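Local structure of ADP-ribose pyrophosphatase (Streptococcus suis, 3O8S) at residues A76-D81 against F149-L154; L84-N89 against E116-D121; E88-W93 against P178-K183; D121-R126 against R153-E158; R126-L131 against A190-A195. The protein is a Nudix hydrolase that probably hydrolyses ADP-ribose to AMP and ribose 5-phosphate. All blocks are in the same frame, centred on the assembly; numbering follows the deposited sequence.

Contact 1: residues A76-D81 against F149-L154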
# COMPACT_ATOMS: atom_id res chain seq x y z
N ALA A 76 2.14 -7.20 11.77
CA ALA A 76 3.13 -8.25 12.05
C ALA A 76 4.06 -7.76 13.15
O ALA A 76 4.81 -6.82 12.93
CB ALA A 76 3.91 -8.57 10.78
N ILE A 77 3.98 -8.35 14.34
CA ILE A 77 4.75 -7.96 15.52
C ILE A 77 5.66 -9.12 15.93
O ILE A 77 5.18 -10.22 16.13
CB ILE A 77 3.79 -7.54 16.69
CG1 ILE A 77 2.78 -6.44 16.24
CG2 ILE A 77 4.57 -7.09 17.97
CD1 ILE A 77 1.40 -6.57 16.93
N PHE A 78 6.96 -8.85 16.08
CA PHE A 78 7.93 -9.89 16.44
C PHE A 78 8.63 -9.64 17.77
O PHE A 78 8.93 -8.50 18.12
CB PHE A 78 8.99 -10.04 15.32
CG PHE A 78 8.42 -10.57 14.02
CD1 PHE A 78 7.92 -9.69 13.06
CD2 PHE A 78 8.33 -11.93 13.78
CE1 PHE A 78 7.36 -10.18 11.86
CE2 PHE A 78 7.77 -12.42 12.58
CZ PHE A 78 7.26 -11.54 11.64
N GLN A 79 8.92 -10.72 18.49
CA GLN A 79 9.70 -10.77 19.72
C GLN A 79 10.50 -12.07 19.64
O GLN A 79 9.89 -13.12 19.48
CB GLN A 79 8.80 -10.68 20.99
CG GLN A 79 8.22 -9.26 21.25
CD GLN A 79 9.27 -8.19 21.57
OE1 GLN A 79 9.87 -8.18 22.64
NE2 GLN A 79 9.50 -7.26 20.65
N GLU A 80 11.84 -11.98 19.58
CA GLU A 80 12.75 -13.13 19.41
C GLU A 80 12.43 -13.91 18.10
O GLU A 80 12.49 -15.14 18.09
CB GLU A 80 12.68 -14.09 20.61
CG GLU A 80 13.69 -13.78 21.71
CD GLU A 80 13.31 -12.67 22.66
OE1 GLU A 80 12.10 -12.53 22.99
OE2 GLU A 80 14.23 -11.96 23.12
N ASP A 81 12.05 -13.17 17.03
CA ASP A 81 11.68 -13.68 15.71
C ASP A 81 10.40 -14.58 15.77
O ASP A 81 10.13 -15.30 14.80
CB ASP A 81 12.86 -14.40 15.03
CG ASP A 81 13.98 -13.48 14.54
OD1 ASP A 81 13.72 -12.28 14.30
OD2 ASP A 81 15.11 -13.98 14.35
N PHE A 149 0.01 -5.56 4.67
CA PHE A 149 0.75 -6.15 5.78
C PHE A 149 1.72 -5.10 6.28
O PHE A 149 2.53 -4.62 5.50
CB PHE A 149 1.46 -7.43 5.35
CG PHE A 149 0.51 -8.58 5.12
CD1 PHE A 149 -0.14 -8.74 3.90
CD2 PHE A 149 0.25 -9.51 6.14
CE1 PHE A 149 -1.02 -9.79 3.69
CE2 PHE A 149 -0.62 -10.57 5.93
CZ PHE A 149 -1.25 -10.71 4.71
N ILE A 150 1.60 -4.70 7.55
CA ILE A 150 2.42 -3.68 8.17
C ILE A 150 3.29 -4.30 9.27
O ILE A 150 2.77 -4.94 10.18
CB ILE A 150 1.54 -2.51 8.74
CG1 ILE A 150 0.55 -1.91 7.66
CG2 ILE A 150 2.38 -1.42 9.47
CD1 ILE A 150 1.19 -1.06 6.61
N LEU A 151 4.61 -4.07 9.19
CA LEU A 151 5.50 -4.53 10.23
C LEU A 151 5.43 -3.48 11.34
O LEU A 151 5.50 -2.29 11.05
CB LEU A 151 6.92 -4.77 9.72
CG LEU A 151 8.00 -5.00 10.77
CD1 LEU A 151 7.92 -6.43 11.34
CD2 LEU A 151 9.38 -4.73 10.18
N CYS A 152 5.13 -3.93 12.57
CA CYS A 152 4.99 -3.07 13.74
C CYS A 152 6.00 -3.47 14.77
O CYS A 152 6.35 -4.64 14.91
CB CYS A 152 3.58 -3.12 14.33
SG CYS A 152 2.26 -2.60 13.20
N ARG A 153 6.42 -2.49 15.52
CA ARG A 153 7.39 -2.62 16.57
C ARG A 153 6.63 -2.56 17.90
O ARG A 153 5.83 -1.64 18.11
CB ARG A 153 8.38 -1.47 16.38
CG ARG A 153 9.42 -1.35 17.46
CD ARG A 153 10.35 -0.20 17.15
NE ARG A 153 11.39 -0.14 18.16
CZ ARG A 153 11.33 0.59 19.26
NH1 ARG A 153 10.32 1.43 19.45
NH2 ARG A 153 12.31 0.54 20.14
N LEU A 154 6.87 -3.56 18.77
CA LEU A 154 6.20 -3.63 20.08
C LEU A 154 6.69 -2.55 21.05
O LEU A 154 7.89 -2.40 21.24
CB LEU A 154 6.41 -5.03 20.72
CG LEU A 154 5.73 -5.28 22.10
CD1 LEU A 154 4.20 -5.32 21.99
CD2 LEU A 154 6.24 -6.54 22.74
O HOH W 1 8.78 -5.54 17.94
O HOH W 2 8.12 -6.41 15.46
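Ile77 and Leu154 cross at about a right angle where two parallel strands of the Nudix sheet run beside each other. Ile77 turns its CG2 to Leu154 CB at 3.9 Å. Its other branch, CG1, lies against Cys152 CB. On the other face of the sheet, Leu151 crosses Phe78, again at about a right angle. Leu151 CG stands anti to the backbone N (chi1 169°). Its CD1 meets the Phe78 ring at the edge, near the ring plane, 3.7 Å from Phe78 CD1. Gln79 crosses Leu154 in the same manner. The Gln79 chain is bent at chi2 (-65°), and its CD sits 3.6 Å from Leu154 CD2. The Gln79 amide is also held from its own strand, by a bond from NE2 to Phe78 O.

The backbones bond directly at Ala76. Its N donates to Ile150 O at 2.8 Å, and its O accepts from Cys152 N at 2.9 Å. Beyond this pair two waters join the strands. One takes the Phe78 N-H and donates to Cys152 O. The other accepts from Leu154 N and donates to Phe78 O at 3.0 Å. Helix 186-197 packs on Ala76 and Phe78. Direct amide bonds at Ala76 thus give way to water bridges, which satisfy the same kind of backbone groups as the strands part.

Contact 2: residues L84-N89 against E116-D121. With EDO (1,2-ethanediol), chain C.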
# COMPACT_ATOMS: atom_id res chain seq x y z
N LEU A 84 3.38 -12.33 16.64
CA LEU A 84 2.17 -12.23 17.46
C LEU A 84 0.90 -12.61 16.65
O LEU A 84 0.61 -12.03 15.60
CB LEU A 84 1.97 -10.86 18.13
CG LEU A 84 0.66 -10.82 18.96
CD1 LEU A 84 0.86 -11.08 20.44
CD2 LEU A 84 -0.18 -9.64 18.62
N LEU A 85 0.13 -13.56 17.18
CA LEU A 85 -1.14 -14.01 16.58
C LEU A 85 -2.25 -13.90 17.60
O LEU A 85 -2.00 -14.06 18.80
CB LEU A 85 -1.06 -15.45 16.02
CG LEU A 85 -0.01 -15.69 14.92
CD1 LEU A 85 0.25 -17.15 14.73
CD2 LEU A 85 -0.37 -15.01 13.61
N VAL A 86 -3.46 -13.58 17.13
CA VAL A 86 -4.65 -13.46 17.96
C VAL A 86 -5.63 -14.55 17.54
O VAL A 86 -5.74 -14.87 16.35
CB VAL A 86 -5.29 -12.05 17.97
CG1 VAL A 86 -4.41 -11.06 18.76
CG2 VAL A 86 -5.57 -11.53 16.56
N GLN A 87 -6.32 -15.14 18.53
CA GLN A 87 -7.27 -16.22 18.28
C GLN A 87 -8.69 -15.70 18.33
O GLN A 87 -9.05 -14.94 19.23
CB GLN A 87 -7.08 -17.33 19.32
CG GLN A 87 -7.79 -18.64 18.97
CD GLN A 87 -7.72 -19.64 20.09
OE1 GLN A 87 -7.75 -19.29 21.27
NE2 GLN A 87 -7.64 -20.91 19.74
N GLU A 88 -9.52 -16.17 17.37
CA GLU A 88 -10.93 -15.80 17.26
C GLU A 88 -11.83 -16.92 17.78
O GLU A 88 -11.34 -18.03 18.03
CB GLU A 88 -11.26 -15.46 15.80
CG GLU A 88 -10.78 -14.08 15.40
CD GLU A 88 -10.97 -13.78 13.93
OE1 GLU A 88 -10.22 -14.35 13.11
OE2 GLU A 88 -11.86 -12.95 13.61
N ASN A 89 -13.15 -16.64 17.96
CA ASN A 89 -14.16 -17.58 18.50
C ASN A 89 -14.11 -18.97 17.84
O ASN A 89 -14.30 -19.97 18.54
CB ASN A 89 -15.58 -17.01 18.35
CG ASN A 89 -15.93 -15.85 19.27
OD1 ASN A 89 -15.19 -15.51 20.19
ND2 ASN A 89 -17.08 -15.24 19.03
N GLU A 116 -6.90 -2.81 20.40
CA GLU A 116 -8.23 -3.40 20.63
C GLU A 116 -8.23 -4.93 20.63
O GLU A 116 -8.99 -5.51 21.39
CB GLU A 116 -9.21 -2.92 19.55
CG GLU A 116 -9.66 -1.48 19.73
CD GLU A 116 -10.50 -0.88 18.61
OE1 GLU A 116 -10.66 -1.54 17.56
OE2 GLU A 116 -10.98 0.26 18.80
N GLU A 117 -7.44 -5.56 19.76
CA GLU A 117 -7.44 -7.02 19.61
C GLU A 117 -6.40 -7.76 20.46
O GLU A 117 -6.66 -8.90 20.85
CB GLU A 117 -7.21 -7.39 18.14
CG GLU A 117 -8.39 -7.01 17.25
CD GLU A 117 -8.14 -7.02 15.75
OE1 GLU A 117 -7.22 -7.73 15.30
OE2 GLU A 117 -8.88 -6.32 15.03
N ALA A 118 -5.22 -7.14 20.72
CA ALA A 118 -4.14 -7.81 21.44
C ALA A 118 -3.72 -7.13 22.76
O ALA A 118 -2.92 -7.72 23.51
CB ALA A 118 -2.92 -7.95 20.52
N GLY A 119 -4.28 -5.95 23.04
CA GLY A 119 -3.98 -5.15 24.22
C GLY A 119 -2.61 -4.50 24.14
O GLY A 119 -2.09 -3.98 25.14
N LEU A 120 -2.01 -4.49 22.93
CA LEU A 120 -0.66 -4.01 22.75
C LEU A 120 -0.53 -2.64 22.12
O LEU A 120 -1.22 -2.31 21.16
CB LEU A 120 0.16 -5.03 21.90
CG LEU A 120 0.17 -6.50 22.41
CD1 LEU A 120 1.00 -7.38 21.48
CD2 LEU A 120 0.70 -6.60 23.83
N ASP A 121 0.44 -1.86 22.63
CA ASP A 121 0.87 -0.58 22.08
C ASP A 121 2.00 -0.88 21.14
O ASP A 121 2.98 -1.50 21.54
CB ASP A 121 1.31 0.41 23.16
CG ASP A 121 0.25 0.76 24.19
OD1 ASP A 121 -0.91 1.01 23.78
OD2 ASP A 121 0.61 0.89 25.38
C1 EDO C . -0.29 -10.03 24.54
O1 EDO C . -0.96 -9.93 23.25
C2 EDO C . 1.20 -10.36 24.48
O2 EDO C . 1.38 -11.76 24.20
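Ala118 presents its methyl to Leu84 and Val86 at the end of the Nudix box, the loop-helix-loop motif of this family, whose closing residues are Glu116 to Leu120. The methyl is a small bump. Leu84 CD2 and Val86 CG1, from strand 82-87, are the two walls of the notch that takes it. Leu84 CD2 lies 3.7 Å from Ala118 CB, and Val86 CG1 lies 3.9 Å from it. Leu84 CG, anti to the backbone N (chi1 179°), carries the branch point out toward Leu120. The two leucines meet tip to tip, with Leu84 CD2 3.8 Å from Leu120 CD1. Val86 CG1 also rests on the carbonyl O of Glu117. The helix stops at Ala118, and Gly119 turns the chain with positive phi. The contact is apolar and buried. Glu117 OE1 accepts from Gly97 N, outside the two segments. An ethanediol, probably from the crystallisation liquor, lies beside the two leucines. Its O1 donates to Ala118 O at 3.0 Å and is 3.5 Å from Leu84 CD1.

Contact 3: residues E88-W93 against P178-K183; sequences ENDGLW and PLYLGK. With EDO (1,2-ethanediol), chain F.
Trp93 and Leu179 pair their backbones in a single bridge. Trp93 N donates to Pro178 O at 2.8 Å, and Tyr180 N donates to Trp93 O at 3.0 Å. The same Trp93 O also receives the CA-H of Leu179. Glu88 to Gly91 form a type I beta turn, while Tyr180 is the centre of an inverse gamma turn. Within the Nudix fold, the loop after strand 82-87 leads through Leu92 into strand 93-99, which starts at Trp93. Residues 178-183 lead to helix 186-197. Glu88 and Lys183 reach toward each other tip to tip in a salt bridge. Lys183 NZ bonds Glu88 OE1 on the syn side at 2.8 Å, 18° out of the carboxylate plane. Lys183 NZ is also 2.8 Å from Glu88 OE2. It donates to O2 of an ethanediol, probably from the crystallisation liquor. Lys183 CD lies over one face of the Tyr180 ring, offset toward the rim. Leu92 crosses Tyr180 at about a right angle, CB to CB 3.9 Å.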
# COMPACT_ATOMS: atom_id res chain seq x y z
N GLU A 88 -9.52 -16.17 17.37
CA GLU A 88 -10.93 -15.80 17.26
C GLU A 88 -11.83 -16.92 17.78
O GLU A 88 -11.34 -18.03 18.03
CB GLU A 88 -11.26 -15.46 15.80
CG GLU A 88 -10.78 -14.08 15.40
CD GLU A 88 -10.97 -13.78 13.93
OE1 GLU A 88 -10.22 -14.35 13.11
OE2 GLU A 88 -11.86 -12.95 13.61
N ASN A 89 -13.15 -16.64 17.96
CA ASN A 89 -14.16 -17.58 18.50
C ASN A 89 -14.11 -18.97 17.84
O ASN A 89 -14.30 -19.97 18.54
CB ASN A 89 -15.58 -17.01 18.35
CG ASN A 89 -15.93 -15.85 19.27
OD1 ASN A 89 -15.19 -15.51 20.19
ND2 ASN A 89 -17.08 -15.24 19.03
N ASP A 90 -13.84 -19.04 16.52
CA ASP A 90 -13.73 -20.27 15.74
C ASP A 90 -12.42 -21.07 16.00
O ASP A 90 -12.22 -22.12 15.38
CB ASP A 90 -13.85 -19.94 14.24
CG ASP A 90 -12.99 -18.78 13.77
OD1 ASP A 90 -13.28 -17.62 14.15
OD2 ASP A 90 -12.06 -19.02 12.98
N GLY A 91 -11.56 -20.59 16.89
CA GLY A 91 -10.30 -21.24 17.25
C GLY A 91 -9.12 -21.05 16.30
O GLY A 91 -8.07 -21.66 16.50
N LEU A 92 -9.30 -20.25 15.23
CA LEU A 92 -8.24 -19.98 14.26
C LEU A 92 -7.45 -18.73 14.66
O LEU A 92 -7.97 -17.85 15.36
CB LEU A 92 -8.76 -19.84 12.82
CG LEU A 92 -9.48 -21.08 12.22
CD1 LEU A 92 -10.09 -20.73 10.90
CD2 LEU A 92 -8.53 -22.27 12.06
N TRP A 93 -6.19 -18.68 14.22
CA TRP A 93 -5.24 -17.63 14.58
C TRP A 93 -4.89 -16.74 13.41
O TRP A 93 -4.77 -17.19 12.25
CB TRP A 93 -3.98 -18.25 15.18
CG TRP A 93 -4.25 -19.00 16.45
CD1 TRP A 93 -4.82 -20.23 16.57
CD2 TRP A 93 -3.97 -18.56 17.79
NE1 TRP A 93 -4.89 -20.60 17.89
CE2 TRP A 93 -4.35 -19.60 18.66
CE3 TRP A 93 -3.38 -17.40 18.33
CZ2 TRP A 93 -4.23 -19.49 20.06
CZ3 TRP A 93 -3.25 -17.29 19.70
CH2 TRP A 93 -3.67 -18.33 20.55
N PRO A 178 -3.28 -23.31 14.37
CA PRO A 178 -4.12 -23.33 13.15
C PRO A 178 -4.45 -21.90 12.70
O PRO A 178 -4.86 -21.08 13.51
CB PRO A 178 -5.37 -24.13 13.54
CG PRO A 178 -5.34 -24.24 15.02
CD PRO A 178 -3.95 -23.95 15.52
N LEU A 179 -4.22 -21.61 11.41
CA LEU A 179 -4.38 -20.26 10.88
C LEU A 179 -5.65 -20.03 10.10
O LEU A 179 -6.14 -20.93 9.42
CB LEU A 179 -3.20 -19.93 9.93
CG LEU A 179 -1.79 -19.75 10.51
CD1 LEU A 179 -0.78 -19.67 9.38
CD2 LEU A 179 -1.68 -18.47 11.35
N TYR A 180 -6.15 -18.79 10.15
CA TYR A 180 -7.28 -18.34 9.33
C TYR A 180 -6.58 -17.93 8.02
O TYR A 180 -6.05 -16.82 7.92
CB TYR A 180 -8.02 -17.18 10.05
CG TYR A 180 -9.40 -16.81 9.51
CD1 TYR A 180 -9.63 -16.71 8.14
CD2 TYR A 180 -10.43 -16.44 10.38
CE1 TYR A 180 -10.88 -16.31 7.65
CE2 TYR A 180 -11.67 -16.03 9.89
CZ TYR A 180 -11.88 -15.95 8.53
OH TYR A 180 -13.09 -15.53 8.05
N LEU A 181 -6.46 -18.90 7.08
CA LEU A 181 -5.72 -18.77 5.82
C LEU A 181 -6.23 -17.64 4.91
O LEU A 181 -5.40 -16.99 4.26
CB LEU A 181 -5.66 -20.10 5.06
CG LEU A 181 -4.90 -21.23 5.80
CD1 LEU A 181 -5.13 -22.58 5.14
CD2 LEU A 181 -3.39 -20.92 5.95
N GLY A 182 -7.54 -17.36 4.94
CA GLY A 182 -8.14 -16.25 4.21
C GLY A 182 -7.60 -14.90 4.67
O GLY A 182 -7.56 -13.94 3.90
N LYS A 183 -7.14 -14.84 5.94
CA LYS A 183 -6.57 -13.64 6.56
C LYS A 183 -5.05 -13.60 6.40
O LYS A 183 -4.52 -12.55 6.08
CB LYS A 183 -6.95 -13.56 8.05
CG LYS A 183 -8.39 -13.13 8.22
CD LYS A 183 -8.80 -13.06 9.66
CE LYS A 183 -10.21 -12.53 9.72
NZ LYS A 183 -10.73 -12.54 11.09
C1 EDO F . -9.32 -10.63 14.62
O1 EDO F . -10.38 -9.77 14.16
C2 EDO F . -8.12 -10.48 13.70
O2 EDO F . -8.23 -11.38 12.60

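Contact 4: residues D121-R126 against R153-E158. With EDO (1,2-ethanediol), chain D.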
# COMPACT_ATOMS: atom_id res chain seq x y z
N ASP A 121 0.44 -1.86 22.63
CA ASP A 121 0.87 -0.58 22.08
C ASP A 121 2.00 -0.88 21.14
O ASP A 121 2.98 -1.50 21.54
CB ASP A 121 1.31 0.41 23.16
CG ASP A 121 0.25 0.76 24.19
OD1 ASP A 121 -0.91 1.01 23.78
OD2 ASP A 121 0.61 0.89 25.38
N VAL A 122 1.83 -0.50 19.87
CA VAL A 122 2.82 -0.74 18.84
C VAL A 122 2.97 0.50 18.00
O VAL A 122 2.09 1.36 17.97
CB VAL A 122 2.48 -1.98 17.93
CG1 VAL A 122 2.33 -3.27 18.74
CG2 VAL A 122 1.26 -1.73 17.02
N GLU A 123 4.08 0.57 17.28
CA GLU A 123 4.27 1.64 16.32
C GLU A 123 4.42 1.01 14.93
O GLU A 123 5.17 0.05 14.76
CB GLU A 123 5.44 2.57 16.70
CG GLU A 123 6.77 1.92 17.05
CD GLU A 123 7.88 2.90 17.41
OE1 GLU A 123 7.63 3.86 18.18
OE2 GLU A 123 9.02 2.69 16.93
N ALA A 124 3.60 1.48 13.97
CA ALA A 124 3.61 1.04 12.57
C ALA A 124 4.95 1.42 11.98
O ALA A 124 5.41 2.54 12.18
CB ALA A 124 2.48 1.70 11.82
N GLN A 125 5.63 0.47 11.32
CA GLN A 125 6.99 0.74 10.90
C GLN A 125 7.24 0.63 9.40
O GLN A 125 7.93 1.47 8.84
CB GLN A 125 7.90 -0.28 11.62
CG GLN A 125 9.35 0.10 11.68
CD GLN A 125 10.10 -0.77 12.65
OE1 GLN A 125 10.32 -0.39 13.79
NE2 GLN A 125 10.52 -1.95 12.23
N ARG A 126 6.77 -0.45 8.79
CA ARG A 126 7.13 -0.75 7.43
C ARG A 126 6.01 -1.45 6.73
O ARG A 126 5.33 -2.27 7.34
CB ARG A 126 8.43 -1.64 7.47
CG ARG A 126 8.70 -2.56 6.24
CD ARG A 126 10.01 -3.32 6.42
NE ARG A 126 11.14 -2.39 6.25
CZ ARG A 126 12.41 -2.69 6.43
NH1 ARG A 126 12.76 -3.90 6.84
NH2 ARG A 126 13.35 -1.79 6.20
N ARG A 153 6.42 -2.49 15.52
CA ARG A 153 7.39 -2.62 16.57
C ARG A 153 6.63 -2.56 17.90
O ARG A 153 5.83 -1.64 18.11
CB ARG A 153 8.38 -1.47 16.38
CG ARG A 153 9.42 -1.35 17.46
CD ARG A 153 10.35 -0.20 17.15
NE ARG A 153 11.39 -0.14 18.16
CZ ARG A 153 11.33 0.59 19.26
NH1 ARG A 153 10.32 1.43 19.45
NH2 ARG A 153 12.31 0.54 20.14
N LEU A 154 6.87 -3.56 18.77
CA LEU A 154 6.20 -3.63 20.08
C LEU A 154 6.69 -2.55 21.05
O LEU A 154 7.89 -2.40 21.24
CB LEU A 154 6.41 -5.03 20.72
CG LEU A 154 5.73 -5.28 22.10
CD1 LEU A 154 4.20 -5.32 21.99
CD2 LEU A 154 6.24 -6.54 22.74
N LEU A 155 5.75 -1.85 21.71
CA LEU A 155 6.06 -0.87 22.74
C LEU A 155 5.80 -1.51 24.08
O LEU A 155 6.65 -1.46 24.94
CB LEU A 155 5.30 0.47 22.59
CG LEU A 155 5.46 1.26 21.26
CD1 LEU A 155 4.66 2.54 21.31
CD2 LEU A 155 6.94 1.58 20.92
N GLY A 156 4.66 -2.19 24.23
CA GLY A 156 4.30 -2.86 25.48
C GLY A 156 2.84 -3.28 25.48
O GLY A 156 2.18 -3.27 24.44
N GLY A 157 2.33 -3.61 26.65
CA GLY A 157 0.94 -3.99 26.88
C GLY A 157 0.79 -5.46 27.17
O GLY A 157 1.78 -6.17 27.31
N GLU A 158 -0.45 -5.92 27.24
CA GLU A 158 -0.78 -7.32 27.54
C GLU A 158 -2.18 -7.62 27.06
O GLU A 158 -3.00 -6.71 26.97
CB GLU A 158 -0.64 -7.63 29.05
CG GLU A 158 -1.48 -6.78 29.98
CD GLU A 158 -1.57 -7.34 31.39
OE1 GLU A 158 -0.57 -7.26 32.14
OE2 GLU A 158 -2.65 -7.87 31.75
C1 EDO D . 5.12 -8.20 25.90
O1 EDO D . 3.70 -8.21 26.05
C2 EDO D . 5.59 -9.49 25.24
O2 EDO D . 7.00 -9.46 25.00
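Arg153 lies side by side with Glu123 and points the same way. They stand on the exposed face of strands 120-132 and 145-157, antiparallel neighbours in the mixed sheet of the Nudix fold. Arg153 CB is 3.4 Å from Gln125 OE1 and also packs on Glu123 CG. CG follows, anti to the backbone N (chi1 175°), with Gln125 OE1 still close. Arg153 CD is touched by two oxygens: Glu123 OE2 at 3.2 Å and Gln125 OE1 at 3.4 Å. The chain stays extended to NE. At its end Arg153 NH1 forms a salt bridge with Glu123 OE2 at 3.1 Å; as a hydrogen bond it is weak. The carboxylate and guanidinium planes are 48° apart. Leu155 CD2 meets the same carboxylate at OE1.

Beneath these side chains, Glu123 and Arg153 form a hydrogen-bonded pair, N to O both ways. Val122 and Leu154 follow as a non-hydrogen-bonded pair on the other face. At Asp121 the register slips by one in a classic beta bulge, with Leu155 and Gly156 both opposite it. Asp121 O accepts from Leu155 N at 2.8 Å and from Gly156 N at 3.2 Å. Asp121 N donates to Gly156 O at 2.9 Å. The Asp121 carboxylate turns to Lys115. The main chain therefore holds the strands together, with one carbonyl gripped twice, and the Glu123-Arg153 charge pair adds a weaker, surface-side tie.

Contact 5: residues R126-L131 against A190-A195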
# COMPACT_ATOMS: atom_id res chain seq x y z
N ARG A 126 6.77 -0.45 8.79
CA ARG A 126 7.13 -0.75 7.43
C ARG A 126 6.01 -1.45 6.73
O ARG A 126 5.33 -2.27 7.34
CB ARG A 126 8.43 -1.64 7.47
CG ARG A 126 8.70 -2.56 6.24
CD ARG A 126 10.01 -3.32 6.42
NE ARG A 126 11.14 -2.39 6.25
CZ ARG A 126 12.41 -2.69 6.43
NH1 ARG A 126 12.76 -3.90 6.84
NH2 ARG A 126 13.35 -1.79 6.20
N VAL A 127 5.83 -1.14 5.43
CA VAL A 127 4.87 -1.84 4.59
C VAL A 127 5.59 -3.10 4.08
O VAL A 127 6.54 -3.00 3.30
CB VAL A 127 4.26 -0.99 3.43
CG1 VAL A 127 3.12 -1.76 2.75
CG2 VAL A 127 3.76 0.36 3.95
N VAL A 128 5.17 -4.26 4.56
CA VAL A 128 5.76 -5.52 4.11
C VAL A 128 5.31 -5.78 2.65
O VAL A 128 6.11 -6.11 1.77
CB VAL A 128 5.36 -6.73 5.03
CG1 VAL A 128 5.91 -8.04 4.48
CG2 VAL A 128 5.77 -6.51 6.49
N ALA A 129 4.00 -5.68 2.45
CA ALA A 129 3.33 -6.00 1.19
C ALA A 129 1.93 -5.41 1.13
O ALA A 129 1.32 -5.21 2.17
CB ALA A 129 3.23 -7.51 1.06
N ILE A 130 1.47 -5.11 -0.10
CA ILE A 130 0.11 -4.67 -0.49
C ILE A 130 -0.34 -5.74 -1.47
O ILE A 130 0.11 -5.75 -2.61
CB ILE A 130 0.05 -3.24 -1.08
CG1 ILE A 130 0.79 -2.25 -0.21
CG2 ILE A 130 -1.37 -2.79 -1.37
CD1 ILE A 130 1.76 -1.56 -0.99
N LEU A 131 -1.17 -6.68 -1.02
CA LEU A 131 -1.48 -7.81 -1.86
C LEU A 131 -2.94 -8.00 -2.14
O LEU A 131 -3.79 -7.81 -1.29
CB LEU A 131 -0.94 -9.09 -1.18
CG LEU A 131 0.58 -9.18 -0.98
CD1 LEU A 131 0.93 -10.26 0.02
CD2 LEU A 131 1.31 -9.37 -2.33
N ALA A 190 5.96 -15.73 6.91
CA ALA A 190 7.38 -15.90 6.60
C ALA A 190 7.92 -14.63 5.89
O ALA A 190 9.00 -14.15 6.25
CB ALA A 190 7.59 -17.14 5.74
N LEU A 191 7.10 -14.03 5.01
CA LEU A 191 7.45 -12.76 4.35
C LEU A 191 7.62 -11.63 5.39
O LEU A 191 8.59 -10.87 5.33
CB LEU A 191 6.41 -12.37 3.28
CG LEU A 191 6.84 -11.23 2.32
CD1 LEU A 191 7.91 -11.73 1.31
CD2 LEU A 191 5.62 -10.60 1.60
N CYS A 192 6.69 -11.56 6.36
CA CYS A 192 6.76 -10.57 7.45
C CYS A 192 8.03 -10.76 8.29
O CYS A 192 8.69 -9.77 8.60
CB CYS A 192 5.50 -10.65 8.31
SG CYS A 192 3.99 -10.10 7.47
N LEU A 193 8.41 -12.04 8.60
CA LEU A 193 9.65 -12.33 9.36
C LEU A 193 10.89 -11.83 8.60
O LEU A 193 11.75 -11.16 9.19
CB LEU A 193 9.78 -13.83 9.69
CG LEU A 193 11.08 -14.30 10.40
CD1 LEU A 193 11.26 -13.62 11.76
CD2 LEU A 193 11.09 -15.78 10.56
N GLU A 194 10.94 -12.13 7.29
CA GLU A 194 12.02 -11.69 6.42
C GLU A 194 12.10 -10.14 6.44
O GLU A 194 13.20 -9.61 6.58
CB GLU A 194 11.81 -12.24 4.99
CG GLU A 194 12.99 -12.03 4.05
CD GLU A 194 12.69 -12.27 2.58
OE1 GLU A 194 11.80 -13.11 2.28
OE2 GLU A 194 13.35 -11.63 1.72
N ALA A 195 10.95 -9.42 6.37
CA ALA A 195 10.92 -7.95 6.47
C ALA A 195 11.45 -7.47 7.83
O ALA A 195 12.23 -6.51 7.87
CB ALA A 195 9.50 -7.43 6.26
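Val128 and Ala129 are successive residues of one strand, yet both direct their side chains toward helix 190-195. The cause is a classic beta bulge, in which the two together face Phe149 of the neighbouring strand. The short strand and helix segments run at 150°, roughly antiparallel. Val128 carries most of the packing. Val128 CG1, anti to the backbone N (chi1 176°), lies 3.9 Å from Leu191 CD2. Val128 CG2 rests on Ala195 CB at 3.8 Å. Both Val128 methyls, CG1 and CG2, are 4.1 Å from Cys192 SG. Ala129 CB touches Leu191 CD2. This is how helix 186-197 packs on the curved sheet of the Nudix fold.

Arg126 makes the polar end of the contact. Its chain bends at chi3 (-73°), which sets NE off the line of the chain. Arg126 NH1 donates a weak bond to Ala195 O at 2.9 Å, at the guanidinium edge. A bound acetate, probably from the crystallisation liquor, lies about 3 Å from this side chain. NH1 also bonds Ser198 O, while NH2 bonds Glu199 O and forms a salt bridge with Glu202 of the second subunit. These carbonyls and that acid would offset the charge of the buried guanidinium.

How the contacts relate
Contacts 1, 2, 4 and 5 all reach one sheet. Contacts 1 and 4 share Arg153 and Leu154 on strand 145-157, with centres about 8 Å apart. Contact 5 lies about 10 Å from contact 1, centre to centre, and continues strand 120-132 beyond contact 4, with Arg126 common to both. Contact 2 joins this side to strand 82-87: Leu120 packs on Leu154, and Ile77 O is 2.8 Å from Leu84 N, a probable hydrogen bond. The segments of contacts 2 and 3 share Glu88 and Asn89. The centre of contact 3 is about 22 Å from that of contact 4. The ethanediol at Lys183 in contact 3 also bonds Ser94 and Arg74, and may mark a pocket.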